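Local coordinates for tyrosine-protein phosphatase non-receptor type 18 (Homo sapiens, PDB 2OC3) that removes phosphate from phosphotyrosine residues of proteins, autophosphorylated tyrosine kinases among them, through its protein tyrosine phosphatase catalytic domain, at residues 215-219 with 246-251; 211-215 with 242-246; 14-18 with 292-297; 30-34 with 285-289; 174-180 with 192-198. All coordinates share one frame; numbering follows the deposited sequence. Where two conformers were deposited one is given.

Interaction 1. Residues 215-219 with 246-251; sequences VEEAR and VDYVRQ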
# COMPACT_ATOMS: atom_id res chain seq x y z
N VAL A 215 -5.19 -10.53 0.42
CA VAL A 215 -6.06 -9.64 -0.35
C VAL A 215 -7.52 -10.08 -0.23
O VAL A 215 -8.40 -9.24 -0.02
CB VAL A 215 -5.62 -9.56 -1.82
CG1 VAL A 215 -6.67 -8.81 -2.64
CG2 VAL A 215 -4.30 -8.81 -1.91
N GLU A 216 -7.76 -11.37 -0.32
CA GLU A 216 -9.12 -11.88 -0.17
C GLU A 216 -9.71 -11.50 1.19
O GLU A 216 -10.87 -11.05 1.29
CB GLU A 216 -9.15 -13.42 -0.35
CG GLU A 216 -8.81 -13.90 -1.77
CD GLU A 216 -8.36 -15.33 -1.87
OE1 GLU A 216 -8.26 -16.05 -0.84
OE2 GLU A 216 -8.05 -15.75 -3.02
N GLU A 217 -8.94 -11.68 2.25
CA GLU A 217 -9.42 -11.33 3.57
C GLU A 217 -9.60 -9.82 3.72
O GLU A 217 -10.59 -9.35 4.29
CB GLU A 217 -8.48 -11.85 4.63
CG GLU A 217 -8.88 -11.47 6.07
CD GLU A 217 -10.27 -11.95 6.52
OE1 GLU A 217 -10.77 -12.98 6.05
OE2 GLU A 217 -10.87 -11.29 7.40
N ALA A 218 -8.68 -9.02 3.20
CA ALA A 218 -8.84 -7.57 3.28
C ALA A 218 -10.15 -7.14 2.67
O ALA A 218 -10.81 -6.24 3.16
CB ALA A 218 -7.69 -6.84 2.56
N ARG A 219 -10.48 -7.75 1.53
CA ARG A 219 -11.71 -7.38 0.84
C ARG A 219 -12.95 -7.81 1.60
O ARG A 219 -13.96 -7.09 1.57
CB ARG A 219 -11.71 -7.93 -0.58
CG ARG A 219 -10.91 -7.03 -1.54
CD ARG A 219 -11.72 -5.82 -1.87
NE ARG A 219 -10.93 -4.78 -2.49
CZ ARG A 219 -11.31 -3.51 -2.58
NH1 ARG A 219 -12.46 -3.10 -2.06
NH2 ARG A 219 -10.50 -2.64 -3.18
N VAL A 246 -2.48 -6.27 -7.41
CA VAL A 246 -3.18 -7.54 -7.30
C VAL A 246 -4.65 -7.27 -6.96
O VAL A 246 -5.58 -7.87 -7.53
CB VAL A 246 -2.50 -8.43 -6.24
CG1 VAL A 246 -3.40 -9.66 -5.87
CG2 VAL A 246 -1.12 -8.86 -6.69
N ASP A 247 -4.89 -6.36 -6.03
CA ASP A 247 -6.26 -6.06 -5.65
C ASP A 247 -7.00 -5.42 -6.79
O ASP A 247 -8.18 -5.74 -7.00
CB ASP A 247 -6.34 -5.12 -4.46
CG ASP A 247 -7.77 -4.82 -4.09
OD1 ASP A 247 -8.39 -5.69 -3.44
OD2 ASP A 247 -8.27 -3.74 -4.43
N TYR A 248 -6.39 -4.45 -7.48
CA TYR A 248 -7.02 -3.80 -8.64
C TYR A 248 -7.46 -4.86 -9.68
O TYR A 248 -8.62 -4.86 -10.17
CB TYR A 248 -6.04 -2.80 -9.23
CG TYR A 248 -6.57 -1.95 -10.38
CD1 TYR A 248 -6.93 -0.63 -10.16
CD2 TYR A 248 -6.58 -2.44 -11.68
CE1 TYR A 248 -7.37 0.18 -11.21
CE2 TYR A 248 -7.02 -1.64 -12.73
CZ TYR A 248 -7.42 -0.35 -12.48
OH TYR A 248 -7.84 0.49 -13.50
N VAL A 249 -6.54 -5.75 -10.05
CA VAL A 249 -6.84 -6.78 -11.05
C VAL A 249 -7.91 -7.74 -10.53
O VAL A 249 -8.82 -8.16 -11.28
CB VAL A 249 -5.58 -7.49 -11.53
CG1 VAL A 249 -5.94 -8.60 -12.55
CG2 VAL A 249 -4.62 -6.47 -12.14
N ARG A 250 -7.87 -8.07 -9.25
CA ARG A 250 -8.88 -8.96 -8.69
C ARG A 250 -10.24 -8.29 -8.70
O ARG A 250 -11.24 -8.97 -8.93
CB ARG A 250 -8.50 -9.35 -7.27
CG ARG A 250 -9.41 -10.38 -6.64
CD ARG A 250 -8.81 -10.96 -5.38
NE ARG A 250 -9.77 -11.86 -4.74
CZ ARG A 250 -10.72 -11.46 -3.91
NH1 ARG A 250 -10.87 -10.21 -3.53
NH2 ARG A 250 -11.55 -12.37 -3.39
N GLN A 251 -10.32 -6.99 -8.45
CA GLN A 251 -11.59 -6.30 -8.51
C GLN A 251 -12.13 -6.31 -9.94
O GLN A 251 -13.35 -6.53 -10.13
CB GLN A 251 -11.47 -4.89 -8.00
CG GLN A 251 -11.19 -4.85 -6.49
CD GLN A 251 -12.27 -5.56 -5.67
OE1 GLN A 251 -12.19 -6.76 -5.34
NE2 GLN A 251 -13.29 -4.80 -5.33
O HOH W 1 -12.90 -11.44 -0.75
O HOH W 2 -8.87 -14.48 -5.11
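Where helix 209-222 crosses helix 238-254 of the phosphatase domain, the outer end of the crossing is closed by a side-on salt bridge between Arg219 and Asp247. Arg219 NE gives its hydrogen to Asp247 OD1 at 2.9 Å, nearly straight at 172°, on the syn lone pair, and Arg219 NH2 reaches Asp247 OD2 at 2.8 Å. A bend at chi2 (-76°) brings the guanidinium round until it lies almost coplanar with the carboxylate. The Gln251 amide is stacked over one face of that guanidinium, its NE2 3.6 Å from Arg219 CZ. Further in, Val215 CG1 sits against Asp247 OD1 at 3.7 Å. Arg250 lays its guanidinium over Glu216, NH2 3.5 Å from Glu216 CG, and two waters join this pair: one between Glu216 O and Arg250 NH2, the other between Glu216 OE2 and Arg250 NE. Since Asp247 OD2 is also hydrogen-bonded to Tyr105 OH, the carboxylate is held by three bonds, which fix its rotation and probably favour its ionised form.

Interaction 2. Residues 211-215 with 242-246; sequences MLAMV and VLCTV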
# COMPACT_ATOMS: atom_id res chain seq x y z
N MET A 211 -0.24 -14.34 -0.19
CA MET A 211 -0.56 -12.94 -0.50
C MET A 211 -1.98 -12.82 -1.05
O MET A 211 -2.72 -11.89 -0.71
CB MET A 211 0.42 -12.35 -1.51
CG MET A 211 0.09 -10.92 -1.88
SD MET A 211 1.21 -10.26 -3.16
CE MET A 211 0.87 -11.35 -4.53
N LEU A 212 -2.38 -13.75 -1.94
CA LEU A 212 -3.77 -13.72 -2.42
C LEU A 212 -4.76 -13.87 -1.26
O LEU A 212 -5.81 -13.20 -1.24
CB LEU A 212 -4.01 -14.84 -3.45
CG LEU A 212 -3.55 -14.49 -4.84
CD1 LEU A 212 -3.60 -15.74 -5.72
CD2 LEU A 212 -4.46 -13.39 -5.43
N ALA A 213 -4.47 -14.77 -0.32
CA ALA A 213 -5.29 -14.97 0.88
C ALA A 213 -5.42 -13.65 1.65
O ALA A 213 -6.47 -13.30 2.16
CB ALA A 213 -4.68 -16.05 1.77
N MET A 214 -4.32 -12.91 1.72
CA MET A 214 -4.31 -11.60 2.42
C MET A 214 -5.27 -10.61 1.75
O MET A 214 -6.01 -9.92 2.43
CB MET A 214 -2.87 -11.07 2.45
CG MET A 214 -2.70 -9.80 3.21
SD MET A 214 -1.05 -9.08 2.84
CE MET A 214 -0.91 -7.81 4.13
N VAL A 215 -5.19 -10.53 0.42
CA VAL A 215 -6.06 -9.64 -0.35
C VAL A 215 -7.52 -10.08 -0.23
O VAL A 215 -8.40 -9.24 -0.02
CB VAL A 215 -5.62 -9.56 -1.82
CG1 VAL A 215 -6.67 -8.81 -2.64
CG2 VAL A 215 -4.30 -8.81 -1.91
N VAL A 242 2.81 -3.99 -5.57
CA VAL A 242 2.36 -5.35 -5.89
C VAL A 242 0.97 -5.56 -5.29
O VAL A 242 0.06 -6.01 -5.98
CB VAL A 242 3.34 -6.43 -5.39
CG1 VAL A 242 2.70 -7.83 -5.52
CG2 VAL A 242 4.63 -6.34 -6.20
N LEU A 243 0.79 -5.28 -4.00
CA LEU A 243 -0.49 -5.50 -3.35
C LEU A 243 -1.62 -4.71 -4.00
O LEU A 243 -2.72 -5.24 -4.22
CB LEU A 243 -0.46 -5.15 -1.87
CG LEU A 243 0.25 -6.15 -0.97
CD1 LEU A 243 0.30 -5.69 0.45
CD2 LEU A 243 -0.38 -7.56 -1.00
N CYS A 244 -1.37 -3.43 -4.30
CA CYS A 244 -2.42 -2.59 -4.90
C CYS A 244 -2.79 -3.12 -6.27
O CYS A 244 -3.98 -3.14 -6.66
CB CYS A 244 -2.02 -1.13 -5.00
SG CYS A 244 -1.84 -0.32 -3.36
N THR A 245 -1.80 -3.57 -7.03
CA THR A 245 -2.07 -4.05 -8.38
C THR A 245 -2.85 -5.37 -8.33
O THR A 245 -3.78 -5.58 -9.13
CB THR A 245 -0.78 -4.23 -9.20
OG1 THR A 245 -0.09 -2.98 -9.27
CG2 THR A 245 -1.11 -4.72 -10.61
N VAL A 246 -2.48 -6.27 -7.41
CA VAL A 246 -3.18 -7.54 -7.30
C VAL A 246 -4.65 -7.27 -6.96
O VAL A 246 -5.58 -7.87 -7.53
CB VAL A 246 -2.50 -8.43 -6.24
CG1 VAL A 246 -3.40 -9.66 -5.87
CG2 VAL A 246 -1.12 -8.86 -6.69
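Met211 lies across Val242 and Leu243, and its thioether makes the closer of two sulfur contacts on this buried, wholly apolar face. SD rests 3.7 Å from Val242 CG1, the two side chains meeting at about a right angle, and also approaches Leu243 CD2. A second sulfur, Met214 SD, comes to the same methyl, Leu243 CD2, at 4.2 Å, again nearly perpendicular.

Carbon contacts fill the rest. Leu243 CD2 presses on Met211 CG at 3.5 Å, and Val215 CG2 reaches it at 4.2 Å, placing one methyl among three residues of the facing helix. The chain of Met211 runs straight as far as SD and then turns at chi3 (62°), which swings CE to Val246 CG2 at 3.9 Å. These are the helices 209-222 and 238-254 of the phosphatase fold, their short segments inclined at 64° with axes 10.6 Å apart; the second begins at the end of the phosphate-binding loop, and the side chain of Leu243 is about 7 Å from that of Cys233, the predicted nucleophile. On the flank, Leu212 CD2 meets Val246 CG1 at 3.9 Å. Beyond the pair, Met211 continues onto Phe287 and Thr291 of helix 282-296, while Met214 packs on Leu194 and Tyr196 of the sheet.

Interaction 3. Residues 14-18 with 292-297; sequences SFLER and VAQMFC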
# COMPACT_ATOMS: atom_id res chain seq x y z
N SER A 14 -8.14 -15.44 -22.52
CA SER A 14 -7.51 -14.76 -23.65
C SER A 14 -6.17 -14.13 -23.24
O SER A 14 -5.16 -14.23 -23.94
CB SER A 14 -8.44 -13.68 -24.19
OG SER A 14 -7.80 -12.93 -25.21
N PHE A 15 -6.16 -13.48 -22.08
CA PHE A 15 -4.93 -12.94 -21.54
C PHE A 15 -3.91 -14.07 -21.34
O PHE A 15 -2.72 -13.91 -21.67
CB PHE A 15 -5.20 -12.23 -20.22
CG PHE A 15 -3.97 -11.75 -19.52
CD1 PHE A 15 -3.36 -10.56 -19.91
CD2 PHE A 15 -3.40 -12.49 -18.49
CE1 PHE A 15 -2.22 -10.11 -19.28
CE2 PHE A 15 -2.25 -12.04 -17.85
CZ PHE A 15 -1.67 -10.85 -18.25
N LEU A 16 -4.37 -15.20 -20.81
CA LEU A 16 -3.50 -16.35 -20.58
C LEU A 16 -3.05 -16.97 -21.91
O LEU A 16 -1.89 -17.37 -22.05
CB LEU A 16 -4.19 -17.40 -19.70
CG LEU A 16 -4.40 -17.04 -18.22
CD1 LEU A 16 -5.01 -18.23 -17.47
CD2 LEU A 16 -3.10 -16.60 -17.55
N GLU A 17 -3.95 -17.04 -22.89
CA GLU A 17 -3.58 -17.49 -24.24
C GLU A 17 -2.44 -16.63 -24.80
O GLU A 17 -1.48 -17.17 -25.35
CB GLU A 17 -4.79 -17.46 -25.18
N ARG A 18 -2.54 -15.30 -24.63
CA ARG A 18 -1.45 -14.38 -25.01
C ARG A 18 -0.16 -14.64 -24.24
O ARG A 18 0.93 -14.61 -24.82
CB ARG A 18 -1.86 -12.91 -24.83
CG ARG A 18 -2.92 -12.43 -25.80
CD ARG A 18 -2.99 -10.89 -25.89
NE ARG A 18 -3.47 -10.24 -24.67
CZ ARG A 18 -4.73 -10.25 -24.23
NH1 ARG A 18 -5.68 -10.92 -24.90
NH2 ARG A 18 -5.06 -9.60 -23.11
N VAL A 292 -1.40 -12.97 -11.03
CA VAL A 292 -2.53 -12.69 -11.91
C VAL A 292 -2.90 -13.94 -12.73
O VAL A 292 -4.08 -14.26 -12.85
CB VAL A 292 -2.25 -11.45 -12.79
CG1 VAL A 292 -3.30 -11.30 -13.87
CG2 VAL A 292 -2.19 -10.18 -11.89
N ALA A 293 -1.90 -14.64 -13.26
CA ALA A 293 -2.12 -15.90 -14.00
C ALA A 293 -2.87 -16.91 -13.12
O ALA A 293 -3.83 -17.55 -13.57
CB ALA A 293 -0.79 -16.49 -14.49
N GLN A 294 -2.47 -17.00 -11.85
CA GLN A 294 -3.12 -17.91 -10.91
C GLN A 294 -4.57 -17.51 -10.65
O GLN A 294 -5.47 -18.36 -10.63
CB GLN A 294 -2.34 -18.00 -9.62
CG GLN A 294 -3.09 -18.70 -8.55
CD GLN A 294 -2.22 -19.18 -7.44
OE1 GLN A 294 -1.02 -19.39 -7.62
NE2 GLN A 294 -2.83 -19.37 -6.27
N MET A 295 -4.81 -16.21 -10.48
CA MET A 295 -6.18 -15.73 -10.32
C MET A 295 -7.02 -16.04 -11.54
O MET A 295 -8.19 -16.35 -11.41
CB MET A 295 -6.23 -14.22 -10.08
CG MET A 295 -5.56 -13.76 -8.82
SD MET A 295 -6.09 -12.10 -8.29
CE MET A 295 -6.85 -11.52 -9.79
N PHE A 296 -6.42 -15.94 -12.72
CA PHE A 296 -7.14 -16.15 -13.98
C PHE A 296 -7.32 -17.65 -14.26
O PHE A 296 -8.08 -18.02 -15.16
CB PHE A 296 -6.42 -15.46 -15.15
CG PHE A 296 -6.56 -13.96 -15.16
CD1 PHE A 296 -7.15 -13.27 -14.12
CD2 PHE A 296 -6.06 -13.22 -16.21
CE1 PHE A 296 -7.25 -11.88 -14.16
CE2 PHE A 296 -6.15 -11.85 -16.24
CZ PHE A 296 -6.76 -11.18 -15.20
N CYS A 297 -6.64 -18.48 -13.46
CA CYS A 297 -6.67 -19.95 -13.49
C CYS A 297 -6.02 -20.51 -14.75
O CYS A 297 -4.98 -21.17 -14.66
CB CYS A 297 -8.09 -20.50 -13.30
SG CYS A 297 -8.76 -20.19 -11.64
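Leu16 and Ala293 mark the nearest backbone approach, CA to CA 6.7 Å, between the short helix 15-18 and the last turns of helix 282-296. Phe15 points its ring into the gap, CG anti to the backbone N (chi1 175°), and brings CD2 to the Phe296 ring, 3.6 Å from Phe296 CD2. The two rings stand steeply to each other, planes at 81° and centroids 5.5 Å apart, and Phe15 CD2 lies near the plane of the Phe296 ring, at its edge. Further round the Phe15 ring, CE2 touches Val292 CG1 at 4.2 Å, while that same valine methyl lies over one face of Phe296.

Leu16 works alongside with its two methyl branches. CD2 drops onto the Ala293 backbone, 3.7 Å from Ala293 CA, and CD1 sits 3.9 Å from Phe296 CB and close to the main chain of Phe296 and Cys297. With an alanine in place of Phe15, the Phe296 ring edge would probably lose its aromatic neighbour, and a gap would be likely to open beside Val292 CG1. Phe262 meets the Phe15 ring edge-to-face, and Val249 and Leu253 of helix 238-254 also pack on Phe296. This is apolar packing of an N-terminal helix against the C-terminal helix of the phosphatase domain, away from the catalytic and substrate-binding residues.

Interaction 4. Residues 30-34 with 285-289; sequences LAGEF and YRFLY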
# COMPACT_ATOMS: atom_id res chain seq x y z
N LEU A 30 9.11 -10.86 -20.12
CA LEU A 30 8.77 -10.08 -18.92
C LEU A 30 9.90 -9.14 -18.51
O LEU A 30 9.62 -8.04 -18.02
CB LEU A 30 8.33 -10.98 -17.76
CG LEU A 30 6.98 -11.66 -17.90
CD1 LEU A 30 6.60 -12.23 -16.53
CD2 LEU A 30 5.90 -10.73 -18.44
N ALA A 31 11.15 -9.54 -18.73
CA ALA A 31 12.30 -8.66 -18.49
C ALA A 31 12.22 -7.41 -19.36
O ALA A 31 12.37 -6.28 -18.87
CB ALA A 31 13.61 -9.40 -18.76
N GLY A 32 11.98 -7.61 -20.65
CA GLY A 32 11.80 -6.50 -21.58
C GLY A 32 10.61 -5.62 -21.26
O GLY A 32 10.69 -4.40 -21.33
N GLU A 33 9.51 -6.24 -20.88
CA GLU A 33 8.31 -5.52 -20.52
C GLU A 33 8.56 -4.64 -19.28
O GLU A 33 8.13 -3.49 -19.27
CB GLU A 33 7.19 -6.51 -20.23
CG GLU A 33 5.86 -5.97 -20.37
CD GLU A 33 4.80 -7.06 -20.35
OE1 GLU A 33 4.70 -7.86 -21.30
OE2 GLU A 33 4.06 -7.09 -19.37
N PHE A 34 9.22 -5.20 -18.26
CA PHE A 34 9.54 -4.37 -17.08
C PHE A 34 10.53 -3.26 -17.44
O PHE A 34 10.43 -2.14 -16.93
CB PHE A 34 10.03 -5.17 -15.88
CG PHE A 34 10.04 -4.36 -14.59
CD1 PHE A 34 8.85 -3.86 -14.10
CD2 PHE A 34 11.20 -4.04 -13.96
CE1 PHE A 34 8.82 -3.07 -12.96
CE2 PHE A 34 11.18 -3.22 -12.80
CZ PHE A 34 9.99 -2.78 -12.31
N TYR A 285 7.66 -7.70 -10.60
CA TYR A 285 6.79 -7.70 -11.78
C TYR A 285 6.49 -9.13 -12.22
O TYR A 285 5.36 -9.45 -12.55
CB TYR A 285 7.44 -6.90 -12.93
CG TYR A 285 6.54 -6.62 -14.11
CD1 TYR A 285 5.52 -5.68 -14.02
CD2 TYR A 285 6.73 -7.27 -15.34
CE1 TYR A 285 4.68 -5.40 -15.07
CE2 TYR A 285 5.91 -6.96 -16.43
CZ TYR A 285 4.88 -6.03 -16.27
OH TYR A 285 4.04 -5.69 -17.31
N ARG A 286 7.50 -10.00 -12.19
CA ARG A 286 7.28 -11.42 -12.54
C ARG A 286 6.32 -12.06 -11.51
O ARG A 286 5.42 -12.82 -11.89
CB ARG A 286 8.60 -12.18 -12.59
CG ARG A 286 9.48 -11.89 -13.78
CD ARG A 286 10.77 -12.78 -13.75
NE ARG A 286 11.66 -12.47 -14.87
CZ ARG A 286 11.47 -12.88 -16.12
NH1 ARG A 286 10.42 -13.64 -16.43
NH2 ARG A 286 12.33 -12.52 -17.08
N PHE A 287 6.54 -11.78 -10.21
CA PHE A 287 5.66 -12.29 -9.14
C PHE A 287 4.20 -11.84 -9.35
O PHE A 287 3.23 -12.63 -9.17
CB PHE A 287 6.18 -11.83 -7.81
CG PHE A 287 5.40 -12.33 -6.62
CD1 PHE A 287 5.36 -13.68 -6.31
CD2 PHE A 287 4.82 -11.44 -5.73
CE1 PHE A 287 4.69 -14.10 -5.18
CE2 PHE A 287 4.17 -11.89 -4.59
CZ PHE A 287 4.11 -13.22 -4.34
N LEU A 288 4.03 -10.58 -9.75
CA LEU A 288 2.72 -10.05 -10.04
C LEU A 288 2.09 -10.82 -11.21
O LEU A 288 0.90 -11.20 -11.16
CB LEU A 288 2.88 -8.54 -10.33
CG LEU A 288 1.65 -7.78 -10.78
CD1 LEU A 288 0.56 -7.74 -9.66
CD2 LEU A 288 2.08 -6.37 -11.21
N TYR A 289 2.84 -11.06 -12.29
CA TYR A 289 2.39 -11.90 -13.37
C TYR A 289 1.96 -13.29 -12.94
O TYR A 289 0.92 -13.75 -13.34
CB TYR A 289 3.43 -12.00 -14.51
CG TYR A 289 3.10 -11.15 -15.71
CD1 TYR A 289 3.56 -9.85 -15.80
CD2 TYR A 289 2.30 -11.63 -16.73
CE1 TYR A 289 3.26 -9.05 -16.87
CE2 TYR A 289 2.00 -10.83 -17.86
CZ TYR A 289 2.49 -9.53 -17.90
OH TYR A 289 2.22 -8.68 -18.95
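Leu30 sets its CD2 methyl over the face of the Tyr289 ring, a CH-pi contact 3.5 Å from the ring centroid and nearly on the normal. Its other methyl, CD1, leans on Tyr289 CB and CG. One turn on, Phe34 slides past Tyr285 in the opposite sense, Phe34 CD1 resting 3.5 Å from Tyr285 CB with the ring planes 35° apart; its side chain is about 6 Å from that of Gln280, which probably binds substrate. Outside Leu30, the Arg286 guanidinium lies with one face toward Leu30 CB, its NH1 3.6 Å away, while its NE is in a salt bridge with Glu282. At the polar edge Glu33, extended beyond CG, brings OE2 between two phenols: Tyr285 OH and Tyr289 OH each donate to Glu33 OE2 at 2.5 Å. The carboxylate plane is turned 80° from Tyr285 and 59° from Tyr289. These short bonds tie N-terminal helix 29-47 to C-terminal helix 282-296 of the phosphatase domain, fix where both hydroxyls point, and would be expected to stabilise a negative charge on Glu33.

Interaction 5. Residues 174-180 with 192-198; sequences DIMLRTL and YQLQYMS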
# COMPACT_ATOMS: atom_id res chain seq x y z
N ASP A 174 2.09 -17.17 6.91
CA ASP A 174 2.70 -15.92 6.46
C ASP A 174 1.89 -14.67 6.76
O ASP A 174 2.40 -13.56 6.51
CB ASP A 174 2.95 -15.99 4.95
CG ASP A 174 3.92 -17.10 4.61
OD1 ASP A 174 5.03 -17.11 5.17
OD2 ASP A 174 3.54 -18.04 3.86
N ILE A 175 0.66 -14.79 7.26
CA ILE A 175 -0.22 -13.62 7.41
C ILE A 175 -0.83 -13.55 8.79
O ILE A 175 -1.51 -14.53 9.23
CB ILE A 175 -1.40 -13.65 6.40
CG1 ILE A 175 -0.92 -13.82 4.97
CG2 ILE A 175 -2.25 -12.40 6.52
CD1 ILE A 175 0.01 -12.83 4.41
N MET A 176 -0.63 -12.41 9.45
CA MET A 176 -1.21 -12.07 10.74
C MET A 176 -2.38 -11.11 10.51
O MET A 176 -2.28 -10.18 9.68
CB MET A 176 -0.15 -11.41 11.62
CG MET A 176 -0.65 -10.62 12.79
SD MET A 176 -1.41 -11.66 14.00
CE MET A 176 0.02 -12.33 14.79
N LEU A 177 -3.47 -11.29 11.25
CA LEU A 177 -4.62 -10.36 11.27
C LEU A 177 -4.77 -9.86 12.68
O LEU A 177 -5.05 -10.64 13.58
CB LEU A 177 -5.89 -11.06 10.84
CG LEU A 177 -7.20 -10.22 10.93
CD1 LEU A 177 -7.20 -8.99 10.06
CD2 LEU A 177 -8.45 -11.06 10.61
N ARG A 178 -4.62 -8.54 12.90
CA ARG A 178 -4.87 -7.89 14.15
C ARG A 178 -6.16 -7.11 14.11
O ARG A 178 -6.42 -6.37 13.16
CB ARG A 178 -3.72 -6.97 14.54
CG ARG A 178 -2.34 -7.63 14.58
CD ARG A 178 -1.31 -6.81 15.29
NE ARG A 178 -0.03 -7.54 15.39
CZ ARG A 178 0.87 -7.59 14.42
NH1 ARG A 178 0.72 -6.91 13.32
NH2 ARG A 178 1.98 -8.32 14.56
N THR A 179 -6.97 -7.24 15.14
CA THR A 179 -8.20 -6.51 15.29
C THR A 179 -7.88 -5.45 16.32
O THR A 179 -7.52 -5.76 17.48
CB THR A 179 -9.31 -7.45 15.83
OG1 THR A 179 -9.44 -8.58 14.94
CG2 THR A 179 -10.64 -6.71 15.95
N LEU A 180 -7.98 -4.18 15.91
CA LEU A 180 -7.59 -3.07 16.73
C LEU A 180 -8.82 -2.24 17.06
O LEU A 180 -9.75 -2.15 16.26
CB LEU A 180 -6.62 -2.17 15.96
CG LEU A 180 -5.36 -2.83 15.45
CD1 LEU A 180 -4.46 -1.82 14.65
CD2 LEU A 180 -4.56 -3.39 16.64
N TYR A 192 -8.86 -3.12 11.19
CA TYR A 192 -8.17 -4.38 10.98
C TYR A 192 -6.85 -4.15 10.30
O TYR A 192 -6.80 -3.38 9.33
CB TYR A 192 -9.03 -5.31 10.12
CG TYR A 192 -10.29 -5.79 10.84
CD1 TYR A 192 -10.24 -6.89 11.67
CD2 TYR A 192 -11.50 -5.14 10.72
CE1 TYR A 192 -11.36 -7.35 12.37
CE2 TYR A 192 -12.66 -5.58 11.43
CZ TYR A 192 -12.56 -6.71 12.23
OH TYR A 192 -13.68 -7.18 12.94
N GLN A 193 -5.81 -4.81 10.79
CA GLN A 193 -4.47 -4.75 10.17
C GLN A 193 -4.01 -6.13 9.77
O GLN A 193 -3.98 -7.06 10.60
CB GLN A 193 -3.47 -4.16 11.14
CG GLN A 193 -2.04 -3.98 10.57
CD GLN A 193 -0.94 -4.33 11.55
OE1 GLN A 193 -1.18 -5.02 12.53
NE2 GLN A 193 0.27 -3.83 11.31
N LEU A 194 -3.70 -6.29 8.50
CA LEU A 194 -3.14 -7.50 8.00
C LEU A 194 -1.67 -7.29 7.78
O LEU A 194 -1.31 -6.29 7.17
CB LEU A 194 -3.80 -7.90 6.71
CG LEU A 194 -5.24 -8.42 6.79
CD1 LEU A 194 -6.08 -8.11 5.51
CD2 LEU A 194 -5.23 -9.90 7.08
N GLN A 195 -0.83 -8.19 8.27
CA GLN A 195 0.62 -8.03 8.16
C GLN A 195 1.19 -9.26 7.50
O GLN A 195 0.97 -10.37 7.95
CB GLN A 195 1.28 -7.82 9.52
CG GLN A 195 2.79 -7.46 9.35
CD GLN A 195 3.57 -7.36 10.62
OE1 GLN A 195 3.03 -7.52 11.73
NE2 GLN A 195 4.88 -7.09 10.48
N TYR A 196 1.91 -9.08 6.41
CA TYR A 196 2.64 -10.13 5.71
C TYR A 196 3.96 -10.28 6.48
O TYR A 196 4.68 -9.29 6.71
CB TYR A 196 2.88 -9.74 4.23
CG TYR A 196 3.21 -10.93 3.39
CD1 TYR A 196 2.25 -11.51 2.60
CD2 TYR A 196 4.46 -11.53 3.43
CE1 TYR A 196 2.53 -12.67 1.86
CE2 TYR A 196 4.74 -12.67 2.72
CZ TYR A 196 3.78 -13.23 1.93
OH TYR A 196 4.06 -14.41 1.22
N MET A 197 4.25 -11.52 6.92
CA MET A 197 5.25 -11.75 7.98
C MET A 197 6.59 -12.30 7.50
O MET A 197 7.51 -12.35 8.31
CB MET A 197 4.68 -12.72 9.04
CG MET A 197 3.39 -12.24 9.65
SD MET A 197 3.47 -10.68 10.50
CE MET A 197 4.39 -11.21 11.97
N SER A 198 6.70 -12.67 6.22
CA SER A 198 7.87 -13.39 5.72
C SER A 198 8.37 -12.92 4.36
O SER A 198 9.09 -13.65 3.68
CB SER A 198 7.53 -14.86 5.64
OG SER A 198 6.47 -15.02 4.71
O HOH W 3 4.67 -8.15 13.98
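Arg178 starts beside Gln193, its partner in a hydrogen-bonded antiparallel pair, and its side chain runs along that glutamine. CB lies 3.8 Å from Gln193 OE1; CG and CD pass closer to the same oxygen, CD at 3.3 Å. With CG anti to the carbonyl carbon (chi1 -55°) and the chain extended from there to NE, the guanidinium is carried past Gln193 as far as Gln195. NE turns outward to a salt bridge with Glu168 on the next strand. At the tip NH1 forks, donating to Gln193 OE1 at 2.8 Å and to Gln195 OE1 at 2.9 Å, and NH2 adds a longer bond to Gln195 OE1, 3.1 Å and bent to 141°. Both oxygens sit at the guanidinium edge, in its plane, and Trp149 makes a cation-pi contact with it.

The backbone beneath is a beta hairpin, strands 175-184 and 187-196, in the central mixed sheet of the phosphatase fold. Arg178 and Gln193 exchange a reciprocal pair of N-H...O bonds, as do Met176 and Gln195. A leucine in place of Arg178 would probably leave both glutamine oxygens without these donors and Glu168 without its positive mate, inside a buried face.

On the other face of the sheet, Leu177 CD1 packs on Leu194 CD2 at 3.7 Å. At the open end of the hairpin, Met197 N bonds to Asp174 O, and Ser198 OG reaches Asp174 OD1 at 2.6 Å.

Overall arrangement
From the N terminus, helix 15-18 opens the widest loop, closed by interaction 3 at the very end of the modelled chain. Helix 29-47 follows and opens the loop of interaction 4, which closes just earlier on the same C-terminal helix, 282-296. Interactions 1, 2 and 5 all fall within both spans. Interaction 5 closes first, a local hairpin in the central sheet; interactions 1 and 2 come after it, sharing Val215 and Val246 along one helix crossing. Met214 and Ala218 carry that crossing onto the sheet, whereas Leu288 and Phe287 join it to the C-terminal helix. The N-terminal contacts lie farthest from the hairpin and touch none of it.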